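Local coordinates for protein probable dipeptidase (Pseudomonas aeruginosa, PDB 3B40) that probably acts as a metal-dependent dipeptidase that cleaves short peptides on a TIM-barrel scaffold, at residues S24-I29 against S358-G363; I29-D34 against A63-F68. The protein carries 11 engineered substitutions. One frame throughout, in Å; residues are numbered along the deposited sequence.

Interaction 1 (S24-I29 against S358-G363); sequences SFDSRI and SDFNDG
D26 and S358 meet through both ends of a carboxylate, in a worked example of how a strand can fix the start of a distant loop. The carboxylate takes S358 twice. OG of S358 donates a short bond of 2.5 Å to OD2 of D26, on the syn lone pair, while N of S358 reaches OD1 of D26 at 3.1 Å from above the carboxylate plane. From the opposite face of that plane, N of R28 closes an Asx turn on the same OD1 of D26 at 3.0 Å. OG of S358 lies between its own backbone N and carbonyl carbon (chi1 56°), where it also accepts from N of F360 at 3.0 Å, an ST turn. CB of S358 rests over the centre of the F360 ring. Beside this, CG2 of I29 packs on CB of F360 at 4.0 Å, the two side chains pointing the same way.

R28 works at the far end. Its chain bends where chi2 (80°) places CD, and NE forms a salt bridge of 3.5 Å with OD1 of D359, the guanidinium and carboxylate planes 53° apart. NH2 of R28 faces OD2 of D362 in a long salt bridge of 3.9 Å. Water 1 and water 2 lie in the guanidinium plane at its edge; both accept from NH2 of R28 and donate weakly to OD2 of D362, and water 1 also donates to OD1 of D359. Y165 binds OD2 of D362 as well. With three donors on its two oxygens, the buried D26 carboxylate is well satisfied, and S358 OG, both giving and receiving, probably has each bond strengthened by the other.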
ATOM      1  N   SER A  24      -4.125  -0.300  16.858  1.00 14.55           N
ATOM      2  CA  SER A  24      -3.590  -1.012  15.721  1.00 13.86           C
ATOM      3  C   SER A  24      -4.018  -0.231  14.462  1.00 13.69           C
ATOM      4  O   SER A  24      -5.103   0.330  14.407  1.00 13.07           O
ATOM      5  CB  SER A  24      -4.107  -2.439  15.696  1.00 14.15           C
ATOM      6  OG  SER A  24      -5.487  -2.461  15.937  1.00 15.77           O
ATOM      7  N   PHE A  25      -3.133  -0.159  13.480  1.00 13.03           N
ATOM      8  CA  PHE A  25      -3.344   0.691  12.325  1.00 12.37           C
ATOM      9  C   PHE A  25      -2.724  -0.002  11.139  1.00 12.75           C
ATOM     10  O   PHE A  25      -1.602  -0.477  11.224  1.00 13.35           O
ATOM     11  CB  PHE A  25      -2.721   2.072  12.527  1.00 11.58           C
ATOM     12  CG  PHE A  25      -2.765   2.945  11.295  1.00 12.94           C
ATOM     13  CD1 PHE A  25      -3.982   3.399  10.785  1.00 11.26           C
ATOM     14  CD2 PHE A  25      -1.592   3.269  10.617  1.00 12.05           C
ATOM     15  CE1 PHE A  25      -4.025   4.211   9.634  1.00 15.46           C
ATOM     16  CE2 PHE A  25      -1.631   4.098   9.465  1.00 11.79           C
ATOM     17  CZ  PHE A  25      -2.841   4.555   8.984  1.00 12.65           C
ATOM     18  N   ASP A  26      -3.487  -0.080  10.047  1.00 12.73           N
ATOM     19  CA  ASP A  26      -3.034  -0.723   8.808  1.00 12.55           C
ATOM     20  C   ASP A  26      -2.966   0.370   7.737  1.00 12.17           C
ATOM     21  O   ASP A  26      -3.990   0.926   7.349  1.00 11.19           O
ATOM     22  CB  ASP A  26      -4.027  -1.825   8.436  1.00 11.38           C
ATOM     23  CG  ASP A  26      -3.655  -2.575   7.145  1.00 13.62           C
ATOM     24  OD1 ASP A  26      -2.897  -2.049   6.296  1.00 15.93           O
ATOM     25  OD2 ASP A  26      -4.154  -3.700   6.973  1.00 11.94           O
ATOM     26  N   SER A  27      -1.753   0.683   7.278  1.00 12.97           N
ATOM     27  CA  SER A  27      -1.536   1.833   6.415  1.00 13.74           C
ATOM     28  C   SER A  27      -1.934   1.602   4.976  1.00 14.20           C
ATOM     29  O   SER A  27      -1.707   2.470   4.136  1.00 14.00           O
ATOM     30  CB  SER A  27      -0.071   2.332   6.501  1.00 14.72           C
ATOM     31  OG  SER A  27       0.825   1.264   6.255  1.00 13.59           O
ATOM     32  N   ARG A  28      -2.510   0.438   4.659  1.00 14.23           N
ATOM     33  CA  ARG A  28      -2.885   0.173   3.263  1.00 13.24           C
ATOM     34  C   ARG A  28      -3.973  -0.899   3.066  1.00 12.83           C
ATOM     35  O   ARG A  28      -3.702  -2.094   3.048  1.00 12.84           O
ATOM     36  CB  ARG A  28      -1.633  -0.115   2.412  1.00 14.12           C
ATOM     37  CG  ARG A  28      -1.922  -0.494   0.970  1.00 14.38           C
ATOM     38  CD  ARG A  28      -2.196   0.734   0.131  1.00 17.41           C
ATOM     39  NE  ARG A  28      -2.350   0.351  -1.278  1.00 17.67           N
ATOM     40  CZ  ARG A  28      -3.368   0.729  -2.051  1.00 18.12           C
ATOM     41  NH1 ARG A  28      -4.342   1.520  -1.562  1.00 13.47           N
ATOM     42  NH2 ARG A  28      -3.398   0.303  -3.309  1.00 16.08           N
ATOM     43  N   ILE A  29      -5.206  -0.430   2.953  1.00 13.03           N
ATOM     44  CA  ILE A  29      -6.350  -1.224   2.539  1.00 13.86           C
ATOM     45  C   ILE A  29      -7.083  -0.495   1.413  1.00 14.24           C
ATOM     46  O   ILE A  29      -7.288   0.726   1.447  1.00 13.53           O
ATOM     47  CB  ILE A  29      -7.333  -1.536   3.720  1.00 13.52           C
ATOM     48  CG1 ILE A  29      -6.571  -2.189   4.873  1.00 12.84           C
ATOM     49  CG2 ILE A  29      -8.559  -2.418   3.234  1.00 13.63           C
ATOM     50  CD1 ILE A  29      -7.407  -2.483   6.124  1.00 14.58           C
ATOM     51  N   SER A 358      -1.207  -4.357   5.126  1.00 12.30           N
ATOM     52  CA  SER A 358      -1.691  -5.599   4.491  1.00 13.05           C
ATOM     53  C   SER A 358      -1.725  -5.656   2.969  1.00 13.43           C
ATOM     54  O   SER A 358      -1.434  -6.714   2.356  1.00 13.40           O
ATOM     55  CB  SER A 358      -3.111  -5.875   4.967  1.00 13.06           C
ATOM     56  OG  SER A 358      -3.973  -4.783   4.710  1.00 13.38           O
ATOM     57  N   ASP A 359      -2.059  -4.523   2.372  1.00 13.20           N
ATOM     58  CA  ASP A 359      -2.462  -4.442   0.953  1.00 14.70           C
ATOM     59  C   ASP A 359      -3.764  -5.229   0.762  1.00 13.98           C
ATOM     60  O   ASP A 359      -4.045  -5.718  -0.326  1.00 12.85           O
ATOM     61  CB  ASP A 359      -1.381  -4.944   0.006  1.00 15.16           C
ATOM     62  CG  ASP A 359      -1.157  -4.000  -1.209  1.00 18.03           C
ATOM     63  OD1 ASP A 359      -2.005  -3.111  -1.504  1.00 21.23           O
ATOM     64  OD2 ASP A 359      -0.111  -4.173  -1.885  1.00 21.64           O
ATOM     65  N   PHE A 360      -4.570  -5.290   1.821  1.00 12.84           N
ATOM     66  CA  PHE A 360      -5.857  -5.964   1.734  1.00 13.51           C
ATOM     67  C   PHE A 360      -6.671  -5.356   0.587  1.00 13.13           C
ATOM     68  O   PHE A 360      -6.576  -4.163   0.315  1.00 13.09           O
ATOM     69  CB  PHE A 360      -6.632  -5.924   3.073  1.00 12.35           C
ATOM     70  CG  PHE A 360      -6.176  -6.965   4.119  1.00 12.18           C
ATOM     71  CD1 PHE A 360      -5.690  -8.221   3.740  1.00  9.66           C
ATOM     72  CD2 PHE A 360      -6.232  -6.656   5.478  1.00  8.12           C
ATOM     73  CE1 PHE A 360      -5.270  -9.146   4.687  1.00  9.79           C
ATOM     74  CE2 PHE A 360      -5.825  -7.574   6.436  1.00 10.17           C
ATOM     75  CZ  PHE A 360      -5.322  -8.820   6.042  1.00 11.14           C
ATOM     76  N   ASN A 361      -7.498  -6.185  -0.051  1.00 13.92           N
ATOM     77  CA  ASN A 361      -8.345  -5.796  -1.206  1.00 14.31           C
ATOM     78  C   ASN A 361      -7.573  -5.373  -2.467  1.00 14.59           C
ATOM     79  O   ASN A 361      -8.184  -4.944  -3.432  1.00 14.05           O
ATOM     80  CB  ASN A 361      -9.429  -4.740  -0.854  1.00 14.16           C
ATOM     81  CG  ASN A 361     -10.477  -5.248   0.137  1.00 15.72           C
ATOM     82  OD1 ASN A 361     -10.821  -6.453   0.192  1.00 16.43           O
ATOM     83  ND2 ASN A 361     -10.993  -4.330   0.934  1.00 11.75           N
ATOM     84  N   ASP A 362      -6.244  -5.496  -2.471  1.00 15.22           N
ATOM     85  CA  ASP A 362      -5.508  -5.394  -3.725  1.00 16.56           C
ATOM     86  C   ASP A 362      -4.477  -6.520  -3.795  1.00 16.50           C
ATOM     87  O   ASP A 362      -3.396  -6.325  -4.311  1.00 17.10           O
ATOM     88  CB  ASP A 362      -4.894  -3.987  -3.932  1.00 17.12           C
ATOM     89  CG  ASP A 362      -4.482  -3.711  -5.407  1.00 20.09           C
ATOM     90  OD1 ASP A 362      -5.045  -4.308  -6.347  1.00 20.06           O
ATOM     91  OD2 ASP A 362      -3.570  -2.877  -5.632  1.00 25.32           O
ATOM     92  N   GLY A 363      -4.813  -7.701  -3.241  1.00 16.04           N
ATOM     93  CA  GLY A 363      -3.951  -8.890  -3.352  1.00 14.86           C
ATOM     94  C   GLY A 363      -3.132  -9.287  -2.126  1.00 15.52           C
ATOM     95  O   GLY A 363      -2.488 -10.337  -2.128  1.00 15.50           O
TER
HETATM   96  O   HOH W   1      -1.094  -1.508  -3.816  1.00 19.79           O
HETATM   97  O   HOH W   2      -5.111  -0.039  -5.692  1.00 32.85           O

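Interaction 2 (I29-D34 against A63-F68). Engineered in segment 29-34: V31 (natural residue Ile), L33 (natural residue Pro).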
ATOM      1  N   ILE A  29      -5.206  -0.430   2.953  1.00 13.03           N
ATOM      2  CA  ILE A  29      -6.350  -1.224   2.539  1.00 13.86           C
ATOM      3  C   ILE A  29      -7.083  -0.495   1.413  1.00 14.24           C
ATOM      4  O   ILE A  29      -7.288   0.726   1.447  1.00 13.53           O
ATOM      5  CB  ILE A  29      -7.333  -1.536   3.720  1.00 13.52           C
ATOM      6  CG1 ILE A  29      -6.571  -2.189   4.873  1.00 12.84           C
ATOM      7  CG2 ILE A  29      -8.559  -2.418   3.234  1.00 13.63           C
ATOM      8  CD1 ILE A  29      -7.407  -2.483   6.124  1.00 14.58           C
ATOM      9  N   THR A  30      -7.414  -1.254   0.382  1.00 14.61           N
ATOM     10  CA  THR A  30      -8.077  -0.688  -0.775  1.00 15.60           C
ATOM     11  C   THR A  30      -9.557  -0.651  -0.516  1.00 15.43           C
ATOM     12  O   THR A  30     -10.115  -1.571   0.111  1.00 15.34           O
ATOM     13  CB  THR A  30      -7.770  -1.517  -2.048  1.00 15.56           C
ATOM     14  OG1 THR A  30      -6.418  -1.304  -2.398  1.00 17.64           O
ATOM     15  CG2 THR A  30      -8.665  -1.131  -3.237  1.00 16.73           C
ATOM     16  N   VAL A  31     -10.190   0.419  -0.983  1.00 16.36           N
ATOM     17  CA  VAL A  31     -11.666   0.532  -1.004  1.00 16.85           C
ATOM     18  C   VAL A  31     -12.187  -0.007  -2.360  1.00 18.27           C
ATOM     19  O   VAL A  31     -11.896   0.587  -3.416  1.00 17.80           O
ATOM     20  CB  VAL A  31     -12.113   2.026  -0.843  1.00 18.05           C
ATOM     21  CG1 VAL A  31     -13.662   2.152  -0.744  1.00 17.61           C
ATOM     22  CG2 VAL A  31     -11.418   2.704   0.334  1.00 15.39           C
ATOM     23  N   PRO A  32     -12.957  -1.132  -2.338  1.00 19.03           N
ATOM     24  CA  PRO A  32     -13.617  -1.692  -3.531  1.00 19.12           C
ATOM     25  C   PRO A  32     -14.668  -0.706  -4.014  1.00 18.86           C
ATOM     26  O   PRO A  32     -15.380  -0.101  -3.194  1.00 18.67           O
ATOM     27  CB  PRO A  32     -14.297  -2.972  -2.992  1.00 19.35           C
ATOM     28  CG  PRO A  32     -13.545  -3.292  -1.707  1.00 19.50           C
ATOM     29  CD  PRO A  32     -13.269  -1.924  -1.136  1.00 19.45           C
ATOM     30  N   LEU A  33     -14.771  -0.520  -5.322  1.00 18.84           N
ATOM     31  CA  LEU A  33     -15.718   0.470  -5.841  1.00 18.64           C
ATOM     32  C   LEU A  33     -17.200   0.193  -5.477  1.00 18.59           C
ATOM     33  O   LEU A  33     -18.033   1.086  -5.523  1.00 17.73           O
ATOM     34  CB  LEU A  33     -15.548   0.614  -7.360  1.00 18.47           C
ATOM     35  CG  LEU A  33     -14.239   1.323  -7.703  1.00 18.54           C
ATOM     36  CD1 LEU A  33     -13.776   1.008  -9.142  1.00 18.20           C
ATOM     37  CD2 LEU A  33     -14.414   2.824  -7.471  1.00 17.31           C
ATOM     38  N   ASP A  34     -17.516  -1.042  -5.129  1.00 18.89           N
ATOM     39  CA  ASP A  34     -18.891  -1.397  -4.752  1.00 20.68           C
ATOM     40  C   ASP A  34     -19.052  -1.580  -3.238  1.00 20.18           C
ATOM     41  O   ASP A  34     -20.013  -2.178  -2.773  1.00 20.11           O
ATOM     42  CB  ASP A  34     -19.339  -2.660  -5.517  1.00 20.46           C
ATOM     43  CG  ASP A  34     -18.563  -3.908  -5.097  1.00 23.06           C
ATOM     44  OD1 ASP A  34     -17.585  -3.771  -4.321  1.00 22.35           O
ATOM     45  OD2 ASP A  34     -18.928  -5.028  -5.546  1.00 25.91           O
ATOM     46  N   ALA A  63      -7.482   2.297   9.775  1.00 12.96           N
ATOM     47  CA  ALA A  63      -6.727   1.965   8.557  1.00 12.40           C
ATOM     48  C   ALA A  63      -6.689   3.149   7.614  1.00 12.82           C
ATOM     49  O   ALA A  63      -7.594   3.992   7.641  1.00 13.18           O
ATOM     50  CB  ALA A  63      -7.371   0.787   7.838  1.00 13.41           C
ATOM     51  N   ALA A  64      -5.658   3.201   6.763  1.00 12.68           N
ATOM     52  CA  ALA A  64      -5.592   4.250   5.742  1.00 13.12           C
ATOM     53  C   ALA A  64      -6.271   3.696   4.494  1.00 13.23           C
ATOM     54  O   ALA A  64      -5.843   2.685   3.941  1.00 13.93           O
ATOM     55  CB  ALA A  64      -4.146   4.687   5.475  1.00 11.95           C
ATOM     56  N   LEU A  65      -7.375   4.341   4.106  1.00 14.28           N
ATOM     57  CA  LEU A  65      -8.133   3.979   2.912  1.00 14.50           C
ATOM     58  C   LEU A  65      -7.964   5.061   1.855  1.00 14.27           C
ATOM     59  O   LEU A  65      -8.307   6.230   2.073  1.00 13.87           O
ATOM     60  CB  LEU A  65      -9.617   3.822   3.249  1.00 13.23           C
ATOM     61  CG  LEU A  65      -9.879   2.927   4.483  1.00 17.29           C
ATOM     62  CD1 LEU A  65     -11.368   2.917   4.790  1.00 15.63           C
ATOM     63  CD2 LEU A  65      -9.390   1.507   4.284  1.00 15.44           C
ATOM     64  N   ALA A  66      -7.490   4.641   0.697  1.00 14.42           N
ATOM     65  CA  ALA A  66      -6.995   5.566  -0.295  1.00 14.92           C
ATOM     66  C   ALA A  66      -8.079   5.974  -1.287  1.00 15.15           C
ATOM     67  O   ALA A  66      -8.816   5.130  -1.798  1.00 15.21           O
ATOM     68  CB  ALA A  66      -5.818   4.949  -1.038  1.00 13.89           C
ATOM     69  N   ILE A  67      -8.119   7.275  -1.553  1.00 15.35           N
ATOM     70  CA  ILE A  67      -8.736   7.840  -2.729  1.00 16.00           C
ATOM     71  C   ILE A  67      -7.813   7.484  -3.887  1.00 16.59           C
ATOM     72  O   ILE A  67      -6.691   8.023  -4.000  1.00 14.71           O
ATOM     73  CB  ILE A  67      -8.815   9.393  -2.619  1.00 15.92           C
ATOM     74  CG1 ILE A  67      -9.593   9.851  -1.360  1.00 16.67           C
ATOM     75  CG2 ILE A  67      -9.335   9.999  -3.932  1.00 17.96           C
ATOM     76  CD1 ILE A  67     -11.001   9.268  -1.105  1.00 18.48           C
ATOM     77  N   PHE A  68      -8.281   6.583  -4.737  1.00 16.24           N
ATOM     78  CA  PHE A  68      -7.437   5.996  -5.789  1.00 17.68           C
ATOM     79  C   PHE A  68      -8.167   6.042  -7.126  1.00 18.42           C
ATOM     80  O   PHE A  68      -9.382   5.786  -7.191  1.00 18.98           O
ATOM     81  CB  PHE A  68      -7.121   4.535  -5.428  1.00 17.28           C
ATOM     82  CG  PHE A  68      -6.325   3.790  -6.476  1.00 19.02           C
ATOM     83  CD1 PHE A  68      -4.945   3.883  -6.501  1.00 17.90           C
ATOM     84  CD2 PHE A  68      -6.961   2.952  -7.410  1.00 18.34           C
ATOM     85  CE1 PHE A  68      -4.191   3.192  -7.466  1.00 19.07           C
ATOM     86  CE2 PHE A  68      -6.211   2.259  -8.385  1.00 18.28           C
ATOM     87  CZ  PHE A  68      -4.825   2.389  -8.401  1.00 18.88           C
TER
HETATM   88  O   HOH W   3      -8.618   2.523  -2.304  1.00 13.05           O
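L65 lies against I29 and V31 where strand 25-29 of the TIM-barrel sheet ends and runs on as a loop beside its parallel neighbour, strand 62-68. CB of L65 is met by CG2 of V31 at 3.6 Å, the two side chains crossing at about a right angle; V31 is an engineered residue, isoleucine in the natural protein. CG of L65 stands anti to the carbonyl carbon (chi1 -49°). The L65 and I29 side chains lie side by side, pointing the same way, and CD2 of L65 does the touching: it meets I29 at two points, its backbone O at 3.6 Å and its CB at 3.7 Å, and CG2 of I29 lies a little farther off. Elsewhere the L65 side chain packs on I133 of the next strand and L102 of helix 87-108. The other end of I29 is used too: CD1 of I29 reaches CB of A63 at 3.7 Å.

Polar contact between the backbones is sparse. N of I29 points almost straight at O of A64, but at 3.3 Å that bond is weak. Two residues farther along each chain, a water takes over the bridging: water 3 accepts from N of V31 at 2.9 Å and donates to O of A66 at 2.7 Å.

I29 belongs to both contacts, whose centres are about 9 Å apart: in interaction 1 it packs on the loop after strand 354-357, in interaction 2 on strand 62-68. Strand 25-29 thus mediates between a loop late in the chain and its sheet neighbour, and interaction 2 is nested within the chain loop that interaction 1 closes. Two probable hydrogen bonds join the pair directly, D26 O to A64 N at 2.9 Å and N361 ND2 to T30 O at 3.0 Å. In TIM-barrel enzymes the active site lies at the C-terminal ends of the strands; R28 and D359, both touching H234 of strand 230-235, are at that end, consistent with a place near the active site, though no catalytic role is established for them.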